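Local coordinates for purine-binding protein BAB2_0673 (Brucella melitensis biovar Abortus, PDB 3S99) that binds adenine and probably other purines such as guanine, and may be part of an ABC-type uptake system for them, at residues 184-189 / 205-210. Numbering follows the deposited sequence.
Sequences KVIWVN and IDQGVD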
loop_
_atom_site.group_PDB
_atom_site.type_symbol
_atom_site.label_atom_id
_atom_site.label_comp_id
_atom_site.label_asym_id
_atom_site.label_seq_id
_atom_site.Cartn_x
_atom_site.Cartn_y
_atom_site.Cartn_z
ATOM N N LYS A 184 16.127 -5.626 -8.475
ATOM C CA LYS A 184 17.085 -5.781 -7.381
ATOM C C LYS A 184 16.400 -5.292 -6.111
ATOM O O LYS A 184 15.964 -4.143 -6.034
ATOM C CB LYS A 184 18.352 -4.972 -7.645
ATOM C CG LYS A 184 19.179 -5.437 -8.865
ATOM C CD LYS A 184 20.664 -5.040 -8.725
ATOM C CE LYS A 184 21.539 -5.605 -9.833
ATOM N NZ LYS A 184 21.519 -4.740 -11.044
ATOM N N VAL A 185 16.282 -6.163 -5.114
ATOM C CA VAL A 185 15.558 -5.830 -3.902
ATOM C C VAL A 185 16.495 -5.554 -2.757
ATOM O O VAL A 185 17.406 -6.343 -2.501
ATOM C CB VAL A 185 14.625 -6.969 -3.475
ATOM C CG1 VAL A 185 13.845 -6.584 -2.222
ATOM C CG2 VAL A 185 13.692 -7.333 -4.614
ATOM N N ILE A 186 16.267 -4.443 -2.063
ATOM C CA ILE A 186 16.942 -4.185 -0.788
ATOM C C ILE A 186 15.878 -4.050 0.289
ATOM O O ILE A 186 14.911 -3.321 0.082
ATOM C CB ILE A 186 17.794 -2.900 -0.824
ATOM C CG1 ILE A 186 18.997 -3.099 -1.749
ATOM C CG2 ILE A 186 18.292 -2.545 0.610
ATOM C CD1 ILE A 186 20.018 -1.929 -1.741
ATOM N N TRP A 187 16.038 -4.763 1.409
ATOM C CA TRP A 187 15.054 -4.701 2.511
ATOM C C TRP A 187 15.470 -3.656 3.534
ATOM O O TRP A 187 16.578 -3.656 3.967
ATOM C CB TRP A 187 14.900 -6.075 3.186
ATOM C CG TRP A 187 14.216 -7.021 2.292
ATOM C CD1 TRP A 187 14.795 -7.954 1.506
ATOM C CD2 TRP A 187 12.815 -7.087 2.039
ATOM N NE1 TRP A 187 13.841 -8.622 0.774
ATOM C CE2 TRP A 187 12.610 -8.117 1.097
ATOM C CE3 TRP A 187 11.703 -6.382 2.525
ATOM C CZ2 TRP A 187 11.332 -8.454 0.609
ATOM C CZ3 TRP A 187 10.436 -6.734 2.073
ATOM C CH2 TRP A 187 10.262 -7.753 1.103
ATOM N N VAL A 188 14.548 -2.772 3.901
ATOM C CA VAL A 188 14.767 -1.729 4.923
ATOM C C VAL A 188 14.484 -2.282 6.329
ATOM O O VAL A 188 15.032 -1.814 7.330
ATOM C CB VAL A 188 13.812 -0.512 4.618
ATOM C CG1 VAL A 188 13.771 0.526 5.787
ATOM C CG2 VAL A 188 14.245 0.159 3.341
ATOM N N ASN A 189 13.584 -3.264 6.380
ATOM C CA ASN A 189 13.149 -3.946 7.593
ATOM C C ASN A 189 12.263 -3.112 8.517
ATOM O O ASN A 189 12.104 -3.443 9.695
ATOM C CB ASN A 189 14.332 -4.580 8.337
ATOM C CG ASN A 189 15.056 -5.607 7.488
ATOM O OD1 ASN A 189 14.433 -6.354 6.726
ATOM N ND2 ASN A 189 16.374 -5.655 7.617
ATOM N N ILE A 205 20.686 2.664 -7.229
ATOM C CA ILE A 205 21.097 3.502 -8.361
ATOM C C ILE A 205 22.591 3.340 -8.635
ATOM O O ILE A 205 22.992 3.279 -9.789
ATOM C CB ILE A 205 20.732 5.000 -8.134
ATOM C CG1 ILE A 205 19.198 5.167 -8.067
ATOM C CG2 ILE A 205 21.257 5.861 -9.246
ATOM C CD1 ILE A 205 18.744 6.309 -7.162
ATOM N N ASP A 206 23.408 3.230 -7.586
ATOM C CA ASP A 206 24.856 3.002 -7.780
ATOM C C ASP A 206 25.097 1.653 -8.442
ATOM O O ASP A 206 26.063 1.508 -9.164
ATOM C CB ASP A 206 25.649 3.063 -6.470
ATOM C CG ASP A 206 25.686 4.462 -5.857
ATOM O OD1 ASP A 206 25.329 5.455 -6.528
ATOM O OD2 ASP A 206 26.086 4.561 -4.682
ATOM N N GLN A 207 24.214 0.681 -8.186
ATOM C CA GLN A 207 24.330 -0.646 -8.791
ATOM C C GLN A 207 23.727 -0.725 -10.211
ATOM O O GLN A 207 23.685 -1.806 -10.793
ATOM C CB GLN A 207 23.662 -1.707 -7.904
ATOM C CG GLN A 207 24.365 -1.981 -6.568
ATOM C CD GLN A 207 23.487 -2.772 -5.619
ATOM O OE1 GLN A 207 22.830 -3.726 -6.027
ATOM N NE2 GLN A 207 23.456 -2.369 -4.347
ATOM N N GLY A 208 23.220 0.395 -10.741
ATOM C CA GLY A 208 22.854 0.505 -12.164
ATOM C C GLY A 208 21.379 0.391 -12.537
ATOM O O GLY A 208 21.072 0.309 -13.731
ATOM N N VAL A 209 20.465 0.353 -11.559
ATOM C CA VAL A 209 19.029 0.272 -11.896
ATOM C C VAL A 209 18.613 1.589 -12.528
ATOM O O VAL A 209 19.188 2.614 -12.222
ATOM C CB VAL A 209 18.097 -0.032 -10.689
ATOM C CG1 VAL A 209 18.582 -1.282 -9.913
ATOM C CG2 VAL A 209 17.925 1.191 -9.779
ATOM N N ASP A 210 17.623 1.567 -13.414
ATOM C CA ASP A 210 17.181 2.831 -13.993
ATOM C C ASP A 210 15.719 3.187 -13.690
ATOM O O ASP A 210 15.208 4.186 -14.194
ATOM C CB ASP A 210 17.574 2.910 -15.483
ATOM C CG ASP A 210 16.933 1.832 -16.334
ATOM O OD1 ASP A 210 16.101 1.063 -15.820
ATOM O OD2 ASP A 210 17.263 1.765 -17.531
#
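Lys184 and Gln207 carry most of this contact, their side chains passing each other at a slant. Carbon CD of Lys184 lies 3.7 Å from OE1 of Gln207, a van der Waals approach. The lysine chain runs out nearly straight and then bends at its last torsion (chi4 84°), bringing NZ to 3.7 Å from the carbonyl O of Gln207. That is too long for a hydrogen bond, so the attraction is probably a weak electrostatic one. On the inner side, Val209 meets the root of the lysine, its CG1 4.3 Å from Lys184 CG, and Ile186 CD1 comes equally close to Gln207 NE2.

Two backbone features set these groups in place. Lys184 and Ile186, two residues apart, point from the same face of strand 182-187, an edge strand of its sheet that pairs in parallel with 151-156; both also pack on Leu204 of helix 194-206. After that helix, a Schellman motif turns the chain at Gly208 (phi 101°), whose N bonds to Ile205 O at 3.0 Å. Beyond the turn, Val209 drops onto Ile151 and the chain enters strand 211-214, completing a right-handed beta-alpha-beta crossover that passes over 151-156.

With 181 Å² buried in total and no hydrogen bond across it, the contact relies on aliphatic carbon against amide and methyl groups, while the ammonium group sits near a helix C-terminus, whose dipole would probably favour its charge.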